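Local coordinates for protein cruciform cutting endonuclease 1, mitochondrial (Schizosaccharomyces pombe, PDB 1KCF) that resolves four-way Holliday junctions in mitochondrial DNA, acting as a homodimeric, magnesium-binding endonuclease that cleaves at the point of strand exchange, at residues Arg41-Asp46 with Phe52-Ala57; Ile114-Gln119 with Met141-His146. One frame throughout, in Å; residues are numbered along the deposited sequence.

Overall arrangement
Both contacts build on one mixed sheet, the RNase H-like core of this RuvC-family resolvase, and lie about 11 Å apart, centre to centre. Contact 1 comes first along the chain and is complete before contact 2 begins: it is the hairpin of strands 42-47 and 52-59. Contact 2 packs strand 113-118 against helix 128-151. Strands 42-47 and 113-118 are parallel neighbours, tied where I45 N lies 2.7 Å from L115 O and L115 N 2.8 Å from L43 O, both probable hydrogen bonds. Contact 1 carries D46, a magnesium-binding residue, near the C-terminal end of an inner strand, while contact 2 connects that sheet to a helix that also packs against the second subunit.

Contact 1 of 2, residues Arg41-Asp46 with Phe52-Ala57; sequences RVLGID and FSYCFA
With chi1 at -174°, F56 turns its CG away from the backbone N, and the ring reaches across to R41; F52 does the same at the other end of the pairing to meet I45. The F56 ring then presents CZ to R41 CB at 3.6 Å. From there the arginine chain bends at chi3 (77°), bringing one face of its guanidinium over F56 CZ, the two planes being steeply inclined; the hydrogen bonds of that group go to the backbone carbonyls of F109 and N110. I45 sends its CG2 branch to F52 CE1 at 3.4 Å, while L43 crosses F56 at about a right angle, CB to CD1. L43, I45, Y54 and F56 share one face, covered in part by helix 91-109. Here is the first beta hairpin of the RNase H-like fold, antiparallel throughout, with V42-A57, G44-C55 and D46-S53 as hydrogen-bonded pairs. The bond from V42 N to A57 O is 2.7 Å long, and R41 also faces A57, making a G1 bulge where the strand begins. D46 N reaches S53 O at 2.7 Å with an almost straight N-H...O. On the face that carries V42, C55 and S53, D46 CB packs against S53 CB, 3.8 Å away, and the D46 carboxylate comes close to that of D230, also assigned to the magnesium site; S53 OG bonds to S231.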
loop_
_atom_site.group_PDB
_atom_site.type_symbol
_atom_site.label_atom_id
_atom_site.label_comp_id
_atom_site.label_asym_id
_atom_site.label_seq_id
_atom_site.Cartn_x
_atom_site.Cartn_y
_atom_site.Cartn_z
ATOM N N ARG A 41 6.338 18.675 -16.887
ATOM C CA ARG A 41 6.939 17.792 -15.895
ATOM C C ARG A 41 5.944 16.714 -15.458
ATOM O O ARG A 41 5.626 16.568 -14.280
ATOM C CB ARG A 41 7.420 18.606 -14.690
ATOM C CG ARG A 41 8.363 19.752 -15.058
ATOM C CD ARG A 41 8.974 20.403 -13.820
ATOM N NE ARG A 41 10.046 19.593 -13.242
ATOM C CZ ARG A 41 11.256 19.458 -13.780
ATOM N NH1 ARG A 41 11.556 20.082 -14.911
ATOM N NH2 ARG A 41 12.169 18.698 -13.192
ATOM N N VAL A 42 5.451 15.971 -16.438
ATOM C CA VAL A 42 4.500 14.900 -16.201
ATOM C C VAL A 42 5.256 13.575 -16.112
ATOM O O VAL A 42 5.925 13.164 -17.064
ATOM C CB VAL A 42 3.476 14.825 -17.347
ATOM C CG1 VAL A 42 2.479 13.708 -17.088
ATOM C CG2 VAL A 42 2.755 16.168 -17.482
ATOM N N LEU A 43 5.162 12.919 -14.962
ATOM C CA LEU A 43 5.840 11.641 -14.768
ATOM C C LEU A 43 4.868 10.465 -14.851
ATOM O O LEU A 43 4.080 10.229 -13.934
ATOM C CB LEU A 43 6.556 11.615 -13.414
ATOM C CG LEU A 43 7.297 10.311 -13.099
ATOM C CD1 LEU A 43 8.462 10.127 -14.065
ATOM C CD2 LEU A 43 7.800 10.337 -11.660
ATOM N N GLY A 44 4.921 9.740 -15.964
ATOM C CA GLY A 44 4.059 8.587 -16.142
ATOM C C GLY A 44 4.752 7.345 -15.619
ATOM O O GLY A 44 5.888 7.062 -15.998
ATOM N N ILE A 45 4.075 6.601 -14.750
ATOM C CA ILE A 45 4.657 5.397 -14.171
ATOM C C ILE A 45 3.842 4.124 -14.373
ATOM O O ILE A 45 2.637 4.086 -14.120
ATOM C CB ILE A 45 4.889 5.573 -12.662
ATOM C CG1 ILE A 45 5.914 6.680 -12.422
ATOM C CG2 ILE A 45 5.365 4.261 -12.053
ATOM C CD1 ILE A 45 6.117 7.010 -10.963
ATOM N N ASP A 46 4.523 3.087 -14.841
ATOM C CA ASP A 46 3.918 1.780 -15.060
ATOM C C ASP A 46 4.416 0.903 -13.924
ATOM O O ASP A 46 5.557 0.436 -13.958
ATOM C CB ASP A 46 4.384 1.194 -16.387
ATOM C CG ASP A 46 3.275 1.106 -17.398
ATOM O OD1 ASP A 46 2.196 0.591 -17.045
ATOM O OD2 ASP A 46 3.489 1.546 -18.546
ATOM N N PHE A 52 9.703 -2.042 -13.885
ATOM C CA PHE A 52 9.177 -0.734 -13.525
ATOM C C PHE A 52 9.478 0.157 -14.721
ATOM O O PHE A 52 10.610 0.205 -15.194
ATOM C CB PHE A 52 9.902 -0.204 -12.283
ATOM C CG PHE A 52 9.439 1.157 -11.833
ATOM C CD1 PHE A 52 8.302 1.295 -11.045
ATOM C CD2 PHE A 52 10.147 2.298 -12.190
ATOM C CE1 PHE A 52 7.879 2.555 -10.616
ATOM C CE2 PHE A 52 9.735 3.559 -11.770
ATOM C CZ PHE A 52 8.600 3.690 -10.980
ATOM N N SER A 53 8.469 0.847 -15.229
ATOM C CA SER A 53 8.690 1.721 -16.368
ATOM C C SER A 53 8.177 3.124 -16.069
ATOM O O SER A 53 7.198 3.289 -15.349
ATOM C CB SER A 53 7.991 1.168 -17.609
ATOM O OG SER A 53 8.276 1.970 -18.741
ATOM N N TYR A 54 8.847 4.128 -16.620
ATOM C CA TYR A 54 8.444 5.511 -16.406
ATOM C C TYR A 54 8.790 6.361 -17.619
ATOM O O TYR A 54 9.717 6.049 -18.369
ATOM C CB TYR A 54 9.139 6.075 -15.160
ATOM C CG TYR A 54 10.629 6.281 -15.324
ATOM C CD1 TYR A 54 11.129 7.428 -15.941
ATOM C CD2 TYR A 54 11.542 5.320 -14.882
ATOM C CE1 TYR A 54 12.496 7.617 -16.118
ATOM C CE2 TYR A 54 12.912 5.498 -15.054
ATOM C CZ TYR A 54 13.383 6.651 -15.673
ATOM O OH TYR A 54 14.738 6.845 -15.850
ATOM N N CYS A 55 8.023 7.427 -17.813
ATOM C CA CYS A 55 8.244 8.359 -18.912
ATOM C C CYS A 55 8.000 9.748 -18.333
ATOM O O CYS A 55 6.910 10.039 -17.834
ATOM C CB CYS A 55 7.270 8.082 -20.065
ATOM S SG CYS A 55 7.606 9.019 -21.604
ATOM N N PHE A 56 9.019 10.595 -18.373
ATOM C CA PHE A 56 8.913 11.950 -17.843
ATOM C C PHE A 56 8.867 12.881 -19.050
ATOM O O PHE A 56 9.810 12.927 -19.840
ATOM C CB PHE A 56 10.126 12.245 -16.950
ATOM C CG PHE A 56 10.059 13.566 -16.229
ATOM C CD1 PHE A 56 8.929 13.928 -15.506
ATOM C CD2 PHE A 56 11.145 14.439 -16.251
ATOM C CE1 PHE A 56 8.875 15.137 -14.816
ATOM C CE2 PHE A 56 11.103 15.652 -15.563
ATOM C CZ PHE A 56 9.961 16.000 -14.843
ATOM N N ALA A 57 7.765 13.611 -19.197
ATOM C CA ALA A 57 7.599 14.497 -20.341
ATOM C C ALA A 57 6.867 15.802 -20.044
ATOM O O ALA A 57 6.333 15.998 -18.955
ATOM C CB ALA A 57 6.871 13.751 -21.441
#

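Contact 2 of 2, residues Ile114-Gln119 with Met141-His146; sequences ILMERQ and MLYALH
L142 and Y143 of helix 128-151 receive a single side chain from the sheet, M116 of strand 113-118. The pairing is strand-to-helix packing inside the RNase H-like fold of the resolvase, where the helix follows the strand in the chain and lies against one face of the sheet. M141, which opens the segment, turns to helix 91-109 and to A144 of the second subunit. Next comes L142, which points at the strand: its CD1 branch meets the methyl CE of M116 at 3.7 Å, and its CB lies 3.9 Å from the same methyl. M116 gets there with CG anti to the backbone N (chi1 -153°), an extended chi2, and a bend at chi3 (-81°) that turns CE toward the leucine. Y143 slides past the methionine in the opposite direction, and its hydroxyl is hydrogen-bonded to S165 on the adjacent strand, which ties down the far end of the ring. Were M116 replaced by an alanine, L142 CD1 and the near side of the Y143 ring would probably lose their partner on this strand and a gap would open between strand and helix. Further along, A144 and L145 pack on M141 and A148 of the second subunit, so the helix serves both the sheet and the dimer. H146 bonds through NE2 to P161 O. The Met-aromatic contact itself is oblique: M116 SD sits 5.1 Å from the centroid of the Y143 ring, 66° off the ring normal, with CE2 its nearest ring atom at 4.0 Å.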
loop_
_atom_site.group_PDB
_atom_site.type_symbol
_atom_site.label_atom_id
_atom_site.label_comp_id
_atom_site.label_asym_id
_atom_site.label_seq_id
_atom_site.Cartn_x
_atom_site.Cartn_y
_atom_site.Cartn_z
ATOM N N ILE A 114 2.134 13.189 -11.381
ATOM C CA ILE A 114 2.570 11.804 -11.409
ATOM C C ILE A 114 1.373 10.957 -11.785
ATOM O O ILE A 114 0.352 10.980 -11.101
ATOM C CB ILE A 114 3.096 11.332 -10.041
ATOM C CG1 ILE A 114 4.344 12.127 -9.665
ATOM C CG2 ILE A 114 3.425 9.840 -10.096
ATOM C CD1 ILE A 114 4.830 11.854 -8.265
ATOM N N LEU A 115 1.509 10.229 -12.887
ATOM C CA LEU A 115 0.462 9.352 -13.391
ATOM C C LEU A 115 0.835 7.914 -13.055
ATOM O O LEU A 115 1.920 7.439 -13.405
ATOM C CB LEU A 115 0.333 9.511 -14.903
ATOM C CG LEU A 115 0.212 10.951 -15.412
ATOM C CD1 LEU A 115 0.100 10.920 -16.919
ATOM C CD2 LEU A 115 -0.996 11.642 -14.791
ATOM N N MET A 116 -0.070 7.220 -12.381
ATOM C CA MET A 116 0.194 5.851 -11.979
ATOM C C MET A 116 -0.785 4.862 -12.592
ATOM O O MET A 116 -1.999 5.057 -12.573
ATOM C CB MET A 116 0.157 5.754 -10.456
ATOM C CG MET A 116 0.999 4.634 -9.869
ATOM S SD MET A 116 0.953 4.677 -8.059
ATOM C CE MET A 116 2.170 5.948 -7.733
ATOM N N GLU A 117 -0.234 3.792 -13.141
ATOM C CA GLU A 117 -1.022 2.746 -13.757
ATOM C C GLU A 117 -0.250 1.462 -13.521
ATOM O O GLU A 117 0.972 1.483 -13.434
ATOM C CB GLU A 117 -1.157 3.041 -15.249
ATOM C CG GLU A 117 -2.078 2.139 -16.014
ATOM C CD GLU A 117 -2.441 2.722 -17.370
ATOM O OE1 GLU A 117 -2.377 1.980 -18.370
ATOM O OE2 GLU A 117 -2.793 3.922 -17.435
ATOM N N ARG A 118 -0.950 0.348 -13.379
ATOM C CA ARG A 118 -0.267 -0.924 -13.168
ATOM C C ARG A 118 0.272 -1.400 -14.505
ATOM O O ARG A 118 -0.363 -1.205 -15.542
ATOM C CB ARG A 118 -1.227 -1.985 -12.623
ATOM C CG ARG A 118 -1.619 -1.826 -11.169
ATOM C CD ARG A 118 -2.610 -2.917 -10.770
ATOM N NE ARG A 118 -2.961 -2.858 -9.354
ATOM C CZ ARG A 118 -3.635 -1.862 -8.786
ATOM N NH1 ARG A 118 -4.043 -0.828 -9.515
ATOM N NH2 ARG A 118 -3.892 -1.896 -7.485
ATOM N N GLN A 119 1.444 -2.016 -14.487
ATOM C CA GLN A 119 2.018 -2.530 -15.718
ATOM C C GLN A 119 1.101 -3.653 -16.200
ATOM O O GLN A 119 0.316 -4.198 -15.421
ATOM C CB GLN A 119 3.425 -3.078 -15.464
ATOM C CG GLN A 119 4.066 -3.702 -16.691
ATOM C CD GLN A 119 4.385 -2.685 -17.771
ATOM O OE1 GLN A 119 5.307 -1.882 -17.625
ATOM N NE2 GLN A 119 3.621 -2.710 -18.859
ATOM N N MET A 141 1.635 1.756 -1.017
ATOM C CA MET A 141 2.660 2.433 -0.237
ATOM C C MET A 141 3.048 3.783 -0.838
ATOM O O MET A 141 3.197 4.768 -0.111
ATOM C CB MET A 141 3.890 1.529 -0.089
ATOM C CG MET A 141 3.583 0.231 0.659
ATOM S SD MET A 141 5.034 -0.771 1.044
ATOM C CE MET A 141 4.398 -1.807 2.363
ATOM N N LEU A 142 3.201 3.827 -2.160
ATOM C CA LEU A 142 3.554 5.066 -2.844
ATOM C C LEU A 142 2.491 6.129 -2.590
ATOM O O LEU A 142 2.813 7.300 -2.399
ATOM C CB LEU A 142 3.705 4.825 -4.349
ATOM C CG LEU A 142 4.940 4.031 -4.788
ATOM C CD1 LEU A 142 4.932 3.884 -6.297
ATOM C CD2 LEU A 142 6.210 4.744 -4.331
ATOM N N TYR A 143 1.229 5.714 -2.582
ATOM C CA TYR A 143 0.115 6.623 -2.339
ATOM C C TYR A 143 0.150 7.156 -0.907
ATOM O O TYR A 143 -0.060 8.352 -0.665
ATOM C CB TYR A 143 -1.210 5.904 -2.586
ATOM C CG TYR A 143 -1.909 6.348 -3.846
ATOM C CD1 TYR A 143 -2.741 7.466 -3.845
ATOM C CD2 TYR A 143 -1.697 5.682 -5.053
ATOM C CE1 TYR A 143 -3.343 7.916 -5.015
ATOM C CE2 TYR A 143 -2.290 6.121 -6.229
ATOM C CZ TYR A 143 -3.110 7.238 -6.204
ATOM O OH TYR A 143 -3.684 7.684 -7.370
ATOM N N ALA A 144 0.406 6.260 0.042
ATOM C CA ALA A 144 0.476 6.655 1.435
ATOM C C ALA A 144 1.602 7.670 1.612
ATOM O O ALA A 144 1.411 8.719 2.228
ATOM C CB ALA A 144 0.721 5.434 2.314
ATOM N N LEU A 145 2.777 7.362 1.068
ATOM C CA LEU A 145 3.911 8.268 1.189
ATOM C C LEU A 145 3.612 9.634 0.573
ATOM O O LEU A 145 3.974 10.669 1.129
ATOM C CB LEU A 145 5.155 7.661 0.532
ATOM C CG LEU A 145 5.746 6.431 1.230
ATOM C CD1 LEU A 145 7.016 5.997 0.523
ATOM C CD2 LEU A 145 6.040 6.759 2.684
ATOM N N HIS A 146 2.941 9.631 -0.573
ATOM C CA HIS A 146 2.607 10.874 -1.255
ATOM C C HIS A 146 1.666 11.748 -0.428
ATOM O O HIS A 146 1.946 12.925 -0.195
ATOM C CB HIS A 146 1.984 10.568 -2.620
ATOM C CG HIS A 146 1.425 11.768 -3.320
ATOM N ND1 HIS A 146 0.134 12.212 -3.122
ATOM C CD2 HIS A 146 1.987 12.625 -4.204
ATOM C CE1 HIS A 146 -0.075 13.290 -3.854
ATOM N NE2 HIS A 146 1.034 13.562 -4.521
#